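Local atomic coordinates of sialyltransferase 0160 (Photobacterium damselae, PDB entry 4R84), a protein that transfers sialic acid from a CMP-activated donor to acceptor glycans, probably forming alpha-2,6 linkages to galactose. Residues V122-A127 against F209-P214; T171-L174 against T179-E182; N280-H285 against T290-L295; Q149-W154 against V184-E189. One frame throughout, in Å; residues are numbered along the deposited sequence.

Contact 1: residues V122-A127 against F209-P214; sequences VYIDHA and FNNLPP
Ile124 lays its CG2 methyl over the face of the Asn211 carboxamide, with CG2 3.6 Å from Asn211 CG and almost as near to the nitrogen and oxygen on its flanks. The two side chains run past one another in opposite directions. With chi1 at -51°, CG2 lies anti to the backbone N and faces the amide, and the CG1 branch carries CD1 toward Leu212 in a looser apolar approach, Leu212 CD2 4.5 Å from Ile124 CD1. Strand 106-125 is an inner strand of the parallel, Rossmann-like part of the sheet in this GT-B enzyme, and residues 209-214 join two short helices packed beside its C-terminal end. The amide is held at both ends: Asn211 OD1 accepts from Asn178 ND2, and Asn211 ND2 is hydrogen-bonded to Thr203 OG1 on the adjoining strand, so the rotation of the flat group under the methyl is fixed. Asn211 ND2 also donates to a water 2.9 Å away, and the same water is hydrogen-bonded to His126 ND1 at 3.0 Å, carrying the polar link around the apolar overlap. At the end of the strand, Asp125 opens an Asx turn. Its OD1 takes the backbone N of Ala127 at 3.1 Å, nearly straight at 162°, from above the carboxylate plane, and Asn204 ND2 binds that oxygen too, while Ser131 OG pairs with Asp125 OD2.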
loop_
_atom_site.group_PDB
_atom_site.type_symbol
_atom_site.label_atom_id
_atom_site.label_comp_id
_atom_site.label_asym_id
_atom_site.label_seq_id
_atom_site.Cartn_x
_atom_site.Cartn_y
_atom_site.Cartn_z
ATOM N N VAL A 122 7.325 -9.548 -0.864
ATOM C CA VAL A 122 6.613 -9.923 -2.099
ATOM C C VAL A 122 5.391 -9.038 -2.244
ATOM O O VAL A 122 4.575 -8.982 -1.335
ATOM C CB VAL A 122 6.206 -11.403 -2.071
ATOM C CG1 VAL A 122 5.444 -11.815 -3.356
ATOM C CG2 VAL A 122 7.466 -12.272 -1.920
ATOM N N TYR A 123 5.292 -8.350 -3.386
ATOM C CA TYR A 123 4.249 -7.354 -3.634
ATOM C C TYR A 123 3.411 -7.762 -4.829
ATOM O O TYR A 123 3.953 -8.020 -5.889
ATOM C CB TYR A 123 4.887 -5.979 -3.888
ATOM C CG TYR A 123 5.647 -5.445 -2.706
ATOM C CD1 TYR A 123 6.979 -5.826 -2.465
ATOM C CD2 TYR A 123 5.045 -4.583 -1.828
ATOM C CE1 TYR A 123 7.672 -5.329 -1.359
ATOM C CE2 TYR A 123 5.711 -4.080 -0.735
ATOM C CZ TYR A 123 7.027 -4.475 -0.498
ATOM O OH TYR A 123 7.683 -3.964 0.594
ATOM N N ILE A 124 2.086 -7.831 -4.652
ATOM C CA ILE A 124 1.201 -8.254 -5.735
ATOM C C ILE A 124 -0.052 -7.399 -5.747
ATOM O O ILE A 124 -0.752 -7.339 -4.737
ATOM C CB ILE A 124 0.781 -9.720 -5.595
ATOM C CG1 ILE A 124 2.003 -10.620 -5.404
ATOM C CG2 ILE A 124 -0.025 -10.169 -6.838
ATOM C CD1 ILE A 124 1.663 -11.945 -4.774
ATOM N N ASP A 125 -0.333 -6.739 -6.865
ATOM C CA ASP A 125 -1.563 -5.940 -6.962
ATOM C C ASP A 125 -1.903 -5.636 -8.402
ATOM O O ASP A 125 -1.020 -5.440 -9.229
ATOM C CB ASP A 125 -1.438 -4.627 -6.200
ATOM C CG ASP A 125 -2.718 -3.799 -6.254
ATOM O OD1 ASP A 125 -3.812 -4.382 -6.114
ATOM O OD2 ASP A 125 -2.620 -2.572 -6.426
ATOM N N HIS A 126 -3.200 -5.560 -8.683
ATOM C CA HIS A 126 -3.654 -5.251 -10.023
ATOM C C HIS A 126 -4.400 -3.914 -10.051
ATOM O O HIS A 126 -4.849 -3.481 -11.101
ATOM C CB HIS A 126 -4.570 -6.360 -10.544
ATOM C CG HIS A 126 -5.897 -6.417 -9.851
ATOM N ND1 HIS A 126 -6.045 -6.868 -8.555
ATOM C CD2 HIS A 126 -7.138 -6.070 -10.274
ATOM C CE1 HIS A 126 -7.319 -6.803 -8.213
ATOM N NE2 HIS A 126 -8.002 -6.317 -9.236
ATOM N N ALA A 127 -4.523 -3.271 -8.900
ATOM C CA ALA A 127 -5.260 -2.013 -8.803
ATOM C C ALA A 127 -4.297 -0.827 -8.654
ATOM O O ALA A 127 -3.186 -0.850 -9.195
ATOM C CB ALA A 127 -6.236 -2.064 -7.643
ATOM N N PHE A 209 -7.002 -14.108 -1.573
ATOM C CA PHE A 209 -7.078 -15.555 -1.742
ATOM C C PHE A 209 -6.665 -16.002 -3.143
ATOM O O PHE A 209 -6.281 -17.154 -3.349
ATOM C CB PHE A 209 -8.490 -16.078 -1.440
ATOM C CG PHE A 209 -8.549 -17.571 -1.370
ATOM C CD1 PHE A 209 -8.004 -18.241 -0.290
ATOM C CD2 PHE A 209 -9.122 -18.309 -2.395
ATOM C CE1 PHE A 209 -8.030 -19.618 -0.225
ATOM C CE2 PHE A 209 -9.156 -19.690 -2.335
ATOM C CZ PHE A 209 -8.603 -20.343 -1.246
ATOM N N ASN A 210 -6.753 -15.101 -4.113
ATOM C CA ASN A 210 -6.273 -15.439 -5.451
ATOM C C ASN A 210 -4.757 -15.287 -5.558
ATOM O O ASN A 210 -4.140 -15.865 -6.450
ATOM C CB ASN A 210 -6.957 -14.572 -6.505
ATOM C CG ASN A 210 -8.378 -15.007 -6.784
ATOM O OD1 ASN A 210 -8.748 -16.161 -6.543
ATOM N ND2 ASN A 210 -9.180 -14.093 -7.308
ATOM N N ASN A 211 -4.162 -14.504 -4.660
ATOM C CA ASN A 211 -2.739 -14.179 -4.799
ATOM C C ASN A 211 -1.774 -14.926 -3.887
ATOM O O ASN A 211 -0.663 -15.248 -4.311
ATOM C CB ASN A 211 -2.516 -12.675 -4.586
ATOM C CG ASN A 211 -3.045 -11.831 -5.739
ATOM O OD1 ASN A 211 -3.170 -12.302 -6.876
ATOM N ND2 ASN A 211 -3.361 -10.570 -5.444
ATOM N N LEU A 212 -2.160 -15.188 -2.638
ATOM C CA LEU A 212 -1.192 -15.761 -1.690
ATOM C C LEU A 212 -1.143 -17.298 -1.646
ATOM O O LEU A 212 -0.048 -17.864 -1.556
ATOM C CB LEU A 212 -1.449 -15.223 -0.276
ATOM C CG LEU A 212 -1.352 -13.692 -0.143
ATOM C CD1 LEU A 212 -1.334 -13.266 1.327
ATOM C CD2 LEU A 212 -0.114 -13.147 -0.849
ATOM N N PRO A 213 -2.302 -17.984 -1.704
ATOM C CA PRO A 213 -2.179 -19.450 -1.645
ATOM C C PRO A 213 -1.247 -20.099 -2.689
ATOM O O PRO A 213 -0.635 -21.105 -2.337
ATOM C CB PRO A 213 -3.623 -19.929 -1.832
ATOM C CG PRO A 213 -4.445 -18.821 -1.270
ATOM C CD PRO A 213 -3.717 -17.559 -1.669
ATOM N N PRO A 214 -1.153 -19.569 -3.932
ATOM C CA PRO A 214 -0.225 -20.204 -4.876
ATOM C C PRO A 214 1.232 -20.152 -4.462
ATOM O O PRO A 214 2.026 -20.955 -4.956
ATOM C CB PRO A 214 -0.428 -19.402 -6.158
ATOM C CG PRO A 214 -1.818 -18.891 -6.055
ATOM C CD PRO A 214 -1.998 -18.571 -4.613
HETATM O O HOH W 1 -3.897 -8.721 -7.625
#

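Contact 2: residues T171-L174 against T179-E182; sequences TYPL and TSPE
Ser180 points its side chain at the backbone of Pro173, and the hydroxyl donates to the proline carbonyl with OG 2.7 Å from Pro173 O. The donor stands 30° off the carbonyl plane, with a C=O...donor angle of 149°. A chi1 of 65° sets OG between the backbone N and carbonyl carbon of Ser180, from where it can face the preceding loop while also accepting from Met183 N in the helix. A water completes a second route between the two backbones: it donates to Pro173 O at 3.1 Å and accepts from Ser180 N at 2.9 Å, so the carbonyl receives two hydrogen bonds. Apolar groups flank this polar centre. The pyrrolidine of Pro173 comes alongside the start of the Glu182 side chain, CG of the proline 4.4 Å from CB of the glutamate. The Tyr172 ring meets the Glu182 carbonyl obliquely, and beyond this contact it packs edge-to-face with Phe151. Leu174 sets out away from residues 179-182, yet its branch turns back to bring CD2 4.1 Å from Thr179 N. A serine N-cap thus opens helix 181-192 just after the short strand 178-179 that turns back along strand 169-175, the beginning of the beta-alpha-beta crossover by which a Rossmann-type sheet passes from its third strand to its fourth.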
loop_
_atom_site.group_PDB
_atom_site.type_symbol
_atom_site.label_atom_id
_atom_site.label_comp_id
_atom_site.label_asym_id
_atom_site.label_seq_id
_atom_site.Cartn_x
_atom_site.Cartn_y
_atom_site.Cartn_z
ATOM N N THR A 171 11.005 -7.227 -10.897
ATOM C CA THR A 171 9.616 -7.257 -11.325
ATOM C C THR A 171 9.286 -8.592 -11.995
ATOM O O THR A 171 10.131 -9.191 -12.682
ATOM C CB THR A 171 9.296 -6.098 -12.291
ATOM O OG1 THR A 171 10.195 -6.150 -13.402
ATOM C CG2 THR A 171 9.454 -4.751 -11.588
ATOM N N TYR A 172 8.056 -9.048 -11.766
ATOM C CA TYR A 172 7.489 -10.243 -12.375
ATOM C C TYR A 172 6.119 -9.929 -12.926
ATOM O O TYR A 172 5.391 -9.093 -12.378
ATOM C CB TYR A 172 7.389 -11.394 -11.370
ATOM C CG TYR A 172 8.750 -11.895 -10.994
ATOM C CD1 TYR A 172 9.410 -12.810 -11.798
ATOM C CD2 TYR A 172 9.412 -11.398 -9.878
ATOM C CE1 TYR A 172 10.679 -13.255 -11.473
ATOM C CE2 TYR A 172 10.678 -11.831 -9.559
ATOM C CZ TYR A 172 11.304 -12.754 -10.355
ATOM O OH TYR A 172 12.573 -13.182 -10.024
ATOM N N PRO A 173 5.764 -10.590 -14.027
ATOM C CA PRO A 173 4.430 -10.369 -14.578
ATOM C C PRO A 173 3.345 -10.962 -13.691
ATOM O O PRO A 173 3.604 -11.829 -12.852
ATOM C CB PRO A 173 4.491 -11.097 -15.926
ATOM C CG PRO A 173 5.491 -12.198 -15.695
ATOM C CD PRO A 173 6.532 -11.587 -14.803
ATOM N N LEU A 174 2.128 -10.481 -13.880
ATOM C CA LEU A 174 0.947 -11.140 -13.358
ATOM C C LEU A 174 0.427 -12.124 -14.394
ATOM O O LEU A 174 0.675 -11.957 -15.587
ATOM C CB LEU A 174 -0.155 -10.113 -13.054
ATOM C CG LEU A 174 0.177 -9.163 -11.900
ATOM C CD1 LEU A 174 -0.727 -7.933 -12.020
ATOM C CD2 LEU A 174 -0.053 -9.867 -10.595
ATOM N N THR A 179 -1.228 -13.515 -9.109
ATOM C CA THR A 179 0.104 -14.100 -8.989
ATOM C C THR A 179 0.423 -15.033 -10.147
ATOM O O THR A 179 -0.385 -15.902 -10.491
ATOM C CB THR A 179 0.201 -14.876 -7.698
ATOM O OG1 THR A 179 -0.099 -13.996 -6.619
ATOM C CG2 THR A 179 1.615 -15.450 -7.517
ATOM N N SER A 180 1.587 -14.830 -10.753
ATOM C CA SER A 180 2.006 -15.637 -11.895
ATOM C C SER A 180 2.804 -16.868 -11.488
ATOM O O SER A 180 3.444 -16.902 -10.428
ATOM C CB SER A 180 2.838 -14.795 -12.862
ATOM O OG SER A 180 4.055 -14.375 -12.264
ATOM N N PRO A 181 2.793 -17.887 -12.348
ATOM C CA PRO A 181 3.695 -19.023 -12.119
ATOM C C PRO A 181 5.164 -18.601 -12.132
ATOM O O PRO A 181 5.981 -19.195 -11.417
ATOM C CB PRO A 181 3.387 -19.956 -13.293
ATOM C CG PRO A 181 2.002 -19.584 -13.727
ATOM C CD PRO A 181 1.891 -18.106 -13.495
ATOM N N GLU A 182 5.499 -17.580 -12.915
ATOM C CA GLU A 182 6.865 -17.065 -12.943
ATOM C C GLU A 182 7.259 -16.550 -11.559
ATOM O O GLU A 182 8.371 -16.817 -11.067
ATOM C CB GLU A 182 7.018 -15.947 -13.982
ATOM C CG GLU A 182 7.028 -16.438 -15.441
ATOM C CD GLU A 182 5.640 -16.646 -16.041
ATOM O OE1 GLU A 182 4.614 -16.508 -15.330
ATOM O OE2 GLU A 182 5.581 -16.979 -17.244
HETATM O O HOH W 2 2.854 -12.367 -9.885
#

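Contact 3: residues N280-H285 against T290-L295; sequences NRYNWH and TDYYFL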
loop_
_atom_site.group_PDB
_atom_site.type_symbol
_atom_site.label_atom_id
_atom_site.label_comp_id
_atom_site.label_asym_id
_atom_site.label_seq_id
_atom_site.Cartn_x
_atom_site.Cartn_y
_atom_site.Cartn_z
ATOM N N ASN A 280 -12.377 -16.327 3.065
ATOM C CA ASN A 280 -11.038 -16.416 2.478
ATOM C C ASN A 280 -10.362 -15.062 2.475
ATOM O O ASN A 280 -9.267 -14.913 1.939
ATOM C CB ASN A 280 -11.083 -17.015 1.058
ATOM C CG ASN A 280 -11.757 -16.116 0.030
ATOM O OD1 ASN A 280 -11.683 -14.891 0.085
ATOM N ND2 ASN A 280 -12.386 -16.741 -0.953
ATOM N N ARG A 281 -11.027 -14.079 3.081
ATOM C CA ARG A 281 -10.567 -12.696 3.041
ATOM C C ARG A 281 -10.159 -12.190 4.428
ATOM O O ARG A 281 -9.102 -11.584 4.590
ATOM C CB ARG A 281 -11.679 -11.797 2.459
ATOM C CG ARG A 281 -11.302 -10.326 2.318
ATOM C CD ARG A 281 -12.415 -9.495 1.653
ATOM N NE ARG A 281 -12.753 -9.987 0.317
ATOM C CZ ARG A 281 -13.497 -9.320 -0.567
ATOM N NH1 ARG A 281 -13.994 -8.121 -0.274
ATOM N NH2 ARG A 281 -13.741 -9.849 -1.758
ATOM N N TYR A 282 -11.007 -12.435 5.421
ATOM C CA TYR A 282 -10.814 -11.828 6.731
ATOM C C TYR A 282 -10.468 -12.841 7.818
ATOM O O TYR A 282 -10.732 -12.614 8.998
ATOM C CB TYR A 282 -12.056 -11.023 7.141
ATOM C CG TYR A 282 -12.223 -9.756 6.338
ATOM C CD1 TYR A 282 -11.266 -8.749 6.387
ATOM C CD2 TYR A 282 -13.339 -9.565 5.540
ATOM C CE1 TYR A 282 -11.415 -7.588 5.651
ATOM C CE2 TYR A 282 -13.501 -8.407 4.798
ATOM C CZ TYR A 282 -12.549 -7.423 4.857
ATOM O OH TYR A 282 -12.714 -6.277 4.119
ATOM N N ASN A 283 -9.861 -13.953 7.419
ATOM C CA ASN A 283 -9.350 -14.937 8.379
ATOM C C ASN A 283 -7.828 -15.048 8.405
ATOM O O ASN A 283 -7.281 -15.903 9.103
ATOM C CB ASN A 283 -9.922 -16.317 8.084
ATOM C CG ASN A 283 -11.230 -16.564 8.783
ATOM O OD1 ASN A 283 -11.501 -15.994 9.845
ATOM N ND2 ASN A 283 -12.057 -17.418 8.192
ATOM N N TRP A 284 -7.139 -14.222 7.629
ATOM C CA TRP A 284 -5.686 -14.367 7.530
ATOM C C TRP A 284 -4.995 -14.052 8.851
ATOM O O TRP A 284 -3.965 -14.653 9.163
ATOM C CB TRP A 284 -5.139 -13.502 6.403
ATOM C CG TRP A 284 -5.526 -14.096 5.071
ATOM C CD1 TRP A 284 -6.671 -13.861 4.366
ATOM C CD2 TRP A 284 -4.776 -15.046 4.312
ATOM N NE1 TRP A 284 -6.677 -14.611 3.214
ATOM C CE2 TRP A 284 -5.521 -15.355 3.163
ATOM C CE3 TRP A 284 -3.538 -15.684 4.501
ATOM C CZ2 TRP A 284 -5.071 -16.254 2.191
ATOM C CZ3 TRP A 284 -3.091 -16.577 3.541
ATOM C CH2 TRP A 284 -3.856 -16.853 2.398
ATOM N N HIS A 285 -5.576 -13.146 9.636
ATOM C CA HIS A 285 -4.971 -12.763 10.917
ATOM C C HIS A 285 -5.049 -13.876 11.972
ATOM O O HIS A 285 -4.383 -13.802 13.004
ATOM C CB HIS A 285 -5.634 -11.493 11.448
ATOM C CG HIS A 285 -7.054 -11.690 11.867
ATOM N ND1 HIS A 285 -8.037 -12.088 10.987
ATOM C CD2 HIS A 285 -7.660 -11.541 13.069
ATOM C CE1 HIS A 285 -9.188 -12.186 11.631
ATOM N NE2 HIS A 285 -8.986 -11.858 12.896
ATOM N N THR A 290 -1.003 -10.398 10.522
ATOM C CA THR A 290 -1.680 -9.726 9.421
ATOM C C THR A 290 -2.221 -8.366 9.824
ATOM O O THR A 290 -2.840 -8.230 10.877
ATOM C CB THR A 290 -2.881 -10.561 8.904
ATOM O OG1 THR A 290 -2.435 -11.860 8.509
ATOM C CG2 THR A 290 -3.584 -9.866 7.721
ATOM N N ASP A 291 -1.987 -7.373 8.973
ATOM C CA ASP A 291 -2.637 -6.075 9.091
ATOM C C ASP A 291 -3.612 -5.922 7.934
ATOM O O ASP A 291 -3.233 -6.166 6.780
ATOM C CB ASP A 291 -1.622 -4.937 9.051
ATOM C CG ASP A 291 -0.671 -4.954 10.224
ATOM O OD1 ASP A 291 -1.094 -5.312 11.341
ATOM O OD2 ASP A 291 0.508 -4.606 10.014
ATOM N N TYR A 292 -4.844 -5.512 8.237
ATOM C CA TYR A 292 -5.815 -5.147 7.206
ATOM C C TYR A 292 -5.890 -3.635 7.158
ATOM O O TYR A 292 -6.378 -3.021 8.110
ATOM C CB TYR A 292 -7.213 -5.698 7.510
ATOM C CG TYR A 292 -7.330 -7.188 7.715
ATOM C CD1 TYR A 292 -7.517 -8.055 6.637
ATOM C CD2 TYR A 292 -7.320 -7.723 8.990
ATOM C CE1 TYR A 292 -7.665 -9.422 6.836
ATOM C CE2 TYR A 292 -7.461 -9.082 9.200
ATOM C CZ TYR A 292 -7.629 -9.930 8.124
ATOM O OH TYR A 292 -7.756 -11.289 8.343
ATOM N N TYR A 293 -5.376 -3.023 6.094
ATOM C CA TYR A 293 -5.445 -1.578 5.978
ATOM C C TYR A 293 -6.735 -1.205 5.282
ATOM O O TYR A 293 -6.905 -1.480 4.093
ATOM C CB TYR A 293 -4.240 -1.027 5.218
ATOM C CG TYR A 293 -2.998 -1.120 6.056
ATOM C CD1 TYR A 293 -2.768 -0.215 7.082
ATOM C CD2 TYR A 293 -2.076 -2.147 5.856
ATOM C CE1 TYR A 293 -1.642 -0.305 7.870
ATOM C CE2 TYR A 293 -0.941 -2.252 6.653
ATOM C CZ TYR A 293 -0.740 -1.323 7.655
ATOM O OH TYR A 293 0.364 -1.391 8.457
ATOM N N PHE A 294 -7.626 -0.577 6.044
ATOM C CA PHE A 294 -8.911 -0.104 5.536
ATOM C C PHE A 294 -8.773 1.347 5.066
ATOM O O PHE A 294 -8.267 2.186 5.805
ATOM C CB PHE A 294 -9.980 -0.171 6.633
ATOM C CG PHE A 294 -10.539 -1.541 6.896
ATOM C CD1 PHE A 294 -9.794 -2.494 7.583
ATOM C CD2 PHE A 294 -11.853 -1.846 6.538
ATOM C CE1 PHE A 294 -10.319 -3.741 7.851
ATOM C CE2 PHE A 294 -12.387 -3.090 6.809
ATOM C CZ PHE A 294 -11.618 -4.043 7.466
ATOM N N LEU A 295 -9.229 1.664 3.858
ATOM C CA LEU A 295 -9.300 3.073 3.456
ATOM C C LEU A 295 -10.268 3.852 4.361
ATOM O O LEU A 295 -10.052 5.036 4.626
ATOM C CB LEU A 295 -9.638 3.216 1.971
ATOM C CG LEU A 295 -10.832 2.558 1.314
ATOM C CD1 LEU A 295 -12.064 3.437 1.474
ATOM C CD2 LEU A 295 -10.496 2.374 -0.143
#
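The ring of Tyr292 is held between Tyr282 CD1 over one face and the CG2 methyl of Thr290, from its own strand, 4.0 Å above the centre of the opposite face. At its edge, near the ring plane, lie Arg281 O, the backbone N of Trp284 and the imidazole of His285. Tyr282, His285 and Tyr292 form an aromatic cluster that pins the loop following helix 252-267 onto strand 290-294 of the Rossmann-like sheet. The two tyrosine planes are inclined at 55°, neither stacked nor perpendicular, and their nearest atoms are Tyr282 CD1 and Tyr292 CE1, 3.7 Å apart. Tyr282 has the aliphatic CG of Arg281 over one of its faces, and it reaches on to Phe294, CE1 of the tyrosine lying 4.0 Å from CZ of the phenylalanine. The His285 side chain crosses that of Tyr292 at about a right angle, which brings ND1 to the tyrosine hydroxyl in a bent hydrogen bond of 2.8 Å between His285 ND1 and Tyr292 OH. The imidazole is tied at its other nitrogen as well, where NE2 is hydrogen-bonded to Tyr312 O. By contrast, Arg281 O is buried without a polar partner in the model, 3.4 Å from Tyr292 CE1. Within the loop, Trp284 NE1 donates to Asn280 O at 2.9 Å, approaching from above the carbonyl plane.

Contact 4: residues Q149-W154 against V184-E189; sequences QRFVSW and VAAIDE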
loop_
_atom_site.group_PDB
_atom_site.type_symbol
_atom_site.label_atom_id
_atom_site.label_comp_id
_atom_site.label_asym_id
_atom_site.label_seq_id
_atom_site.Cartn_x
_atom_site.Cartn_y
_atom_site.Cartn_z
ATOM N N GLN A 149 15.559 -8.235 -0.452
ATOM C CA GLN A 149 15.156 -8.345 -1.844
ATOM C C GLN A 149 13.631 -8.194 -1.934
ATOM O O GLN A 149 12.906 -8.591 -1.024
ATOM C CB GLN A 149 15.594 -9.692 -2.418
ATOM C CG GLN A 149 15.272 -9.883 -3.882
ATOM C CD GLN A 149 15.964 -8.873 -4.762
ATOM O OE1 GLN A 149 17.126 -8.506 -4.521
ATOM N NE2 GLN A 149 15.249 -8.395 -5.785
ATOM N N ARG A 150 13.168 -7.605 -3.032
ATOM C CA ARG A 150 11.744 -7.363 -3.242
ATOM C C ARG A 150 11.337 -7.922 -4.584
ATOM O O ARG A 150 12.003 -7.670 -5.586
ATOM C CB ARG A 150 11.420 -5.864 -3.187
ATOM C CG ARG A 150 11.910 -5.193 -1.902
ATOM C CD ARG A 150 11.505 -3.710 -1.706
ATOM N NE ARG A 150 11.859 -3.436 -0.320
ATOM C CZ ARG A 150 13.069 -3.073 0.102
ATOM N NH1 ARG A 150 14.032 -2.743 -0.754
ATOM N NH2 ARG A 150 13.287 -2.973 1.398
ATOM N N PHE A 151 10.254 -8.700 -4.593
ATOM C CA PHE A 151 9.676 -9.183 -5.842
ATOM C C PHE A 151 8.377 -8.434 -6.032
ATOM O O PHE A 151 7.548 -8.459 -5.135
ATOM C CB PHE A 151 9.403 -10.680 -5.799
ATOM C CG PHE A 151 10.646 -11.542 -5.821
ATOM C CD1 PHE A 151 11.904 -10.986 -5.970
ATOM C CD2 PHE A 151 10.528 -12.919 -5.763
ATOM C CE1 PHE A 151 13.042 -11.791 -6.013
ATOM C CE2 PHE A 151 11.681 -13.743 -5.798
ATOM C CZ PHE A 151 12.923 -13.167 -5.934
ATOM N N VAL A 152 8.186 -7.810 -7.194
ATOM C CA VAL A 152 7.037 -6.912 -7.386
ATOM C C VAL A 152 6.255 -7.231 -8.657
ATOM O O VAL A 152 6.808 -7.233 -9.761
ATOM C CB VAL A 152 7.475 -5.431 -7.433
ATOM C CG1 VAL A 152 6.246 -4.525 -7.676
ATOM C CG2 VAL A 152 8.171 -4.990 -6.120
ATOM N N SER A 153 4.954 -7.467 -8.486
ATOM C CA SER A 153 4.036 -7.680 -9.606
ATOM C C SER A 153 2.869 -6.738 -9.494
ATOM O O SER A 153 1.905 -7.037 -8.790
ATOM C CB SER A 153 3.529 -9.123 -9.623
ATOM O OG SER A 153 4.584 -9.997 -9.991
ATOM N N TRP A 154 2.974 -5.606 -10.188
ATOM C CA TRP A 154 1.964 -4.556 -10.173
ATOM C C TRP A 154 1.447 -4.328 -11.579
ATOM O O TRP A 154 2.229 -4.192 -12.511
ATOM C CB TRP A 154 2.539 -3.245 -9.663
ATOM C CG TRP A 154 2.846 -3.167 -8.215
ATOM C CD1 TRP A 154 2.300 -3.901 -7.205
ATOM C CD2 TRP A 154 3.788 -2.279 -7.616
ATOM N NE1 TRP A 154 2.864 -3.514 -5.998
ATOM C CE2 TRP A 154 3.778 -2.522 -6.231
ATOM C CE3 TRP A 154 4.669 -1.312 -8.127
ATOM C CZ2 TRP A 154 4.595 -1.820 -5.339
ATOM C CZ3 TRP A 154 5.480 -0.610 -7.240
ATOM C CH2 TRP A 154 5.438 -0.871 -5.861
ATOM N N VAL A 184 5.811 -17.408 -8.630
ATOM C CA VAL A 184 5.853 -18.545 -7.708
ATOM C C VAL A 184 7.193 -19.298 -7.815
ATOM O O VAL A 184 7.830 -19.606 -6.809
ATOM C CB VAL A 184 4.700 -19.532 -7.980
ATOM C CG1 VAL A 184 4.831 -20.771 -7.095
ATOM C CG2 VAL A 184 3.367 -18.859 -7.727
ATOM N N ALA A 185 7.634 -19.551 -9.042
ATOM C CA ALA A 185 8.893 -20.271 -9.245
ATOM C C ALA A 185 10.097 -19.457 -8.762
ATOM O O ALA A 185 11.064 -20.022 -8.229
ATOM C CB ALA A 185 9.060 -20.651 -10.728
ATOM N N ALA A 186 10.056 -18.143 -8.973
ATOM C CA ALA A 186 11.148 -17.264 -8.542
ATOM C C ALA A 186 11.259 -17.273 -7.016
ATOM O O ALA A 186 12.358 -17.286 -6.464
ATOM C CB ALA A 186 10.947 -15.841 -9.057
ATOM N N ILE A 187 10.124 -17.279 -6.331
ATOM C CA ILE A 187 10.141 -17.336 -4.860
ATOM C C ILE A 187 10.675 -18.691 -4.386
ATOM O O ILE A 187 11.477 -18.774 -3.455
ATOM C CB ILE A 187 8.744 -17.084 -4.283
ATOM C CG1 ILE A 187 8.311 -15.655 -4.626
ATOM C CG2 ILE A 187 8.747 -17.306 -2.760
ATOM C CD1 ILE A 187 6.831 -15.376 -4.411
ATOM N N ASP A 188 10.236 -19.755 -5.045
ATOM C CA ASP A 188 10.706 -21.095 -4.718
ATOM C C ASP A 188 12.217 -21.209 -4.864
ATOM O O ASP A 188 12.885 -21.712 -3.975
ATOM C CB ASP A 188 10.031 -22.136 -5.607
ATOM C CG ASP A 188 10.414 -23.543 -5.218
ATOM O OD1 ASP A 188 9.932 -24.014 -4.162
ATOM O OD2 ASP A 188 11.213 -24.158 -5.950
ATOM N N GLU A 189 12.750 -20.680 -5.959
ATOM C CA GLU A 189 14.190 -20.702 -6.196
ATOM C C GLU A 189 14.938 -19.869 -5.155
ATOM O O GLU A 189 16.006 -20.255 -4.667
ATOM C CB GLU A 189 14.500 -20.150 -7.584
ATOM C CG GLU A 189 15.944 -20.300 -7.998
ATOM C CD GLU A 189 16.212 -19.692 -9.361
ATOM O OE1 GLU A 189 15.614 -18.634 -9.651
ATOM O OE2 GLU A 189 16.971 -20.297 -10.154
#
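Helix 181-192 is the crossover helix of a beta-alpha-beta unit in the Rossmann-like domain, and here it rests on strand 149-154 as it passes over the sheet. One aromatic side chain carries the contact. Phe151 directs its ring at the helix and meets it with one edge: CD2 touches Ile187 CG1 at 3.7 Å, and the neighbouring ring carbon CE2 stands 3.9 Å from Ala186 CB. Near the ring plane, the same edge also comes up to the helix backbone, with Phe151 CE2 3.7 Å from Ala186 O. A chi2 of -5° brings the CA-CB bond almost into the ring plane, the turn that presents this edge to the helix. The side chains of Phe151 and Ile187 run alongside each other in opposite senses, so that the isoleucine is touched along its flank, at CG1, and goes on to pack against Ile215 and Leu219 of helix 213-219. Ala186, with its short side chain, lets the ring close to the backbone; beside it, helical bonds such as Asp188 N to Val184 O, 3.0 Å, keep the regular turn. No hydrogen bond joins the two segments, consistent with helix and strand being held together here mainly by apolar contact, the ring's C-H edge facing a carbonyl oxygen.

How the contacts relate
Contacts 1, 2 and 4 form one continuous patch of the Rossmann-like domain. Contacts 2 and 4, with centres 7 Å apart, share helix 181-192, its capped start and its body. Tyr172 N to Val152 O and Tyr123 O to Ser153 N, probable hydrogen bonds, join the strands of all three. Contact 2 meets contact 1 where Thr179 OG1 probably bonds Asn211 O, 2.7 Å away. Contact 3 sits farther along the sheet, 22 to 23 Å from contacts 2 and 4 between centres but 13 Å from contact 1, which it touches where Trp284 CH2 lies 3.9 Å from Leu212 CB. Its Arg281 side chain is about 13 Å from the bound CMP-3-fluoro-sialic acid.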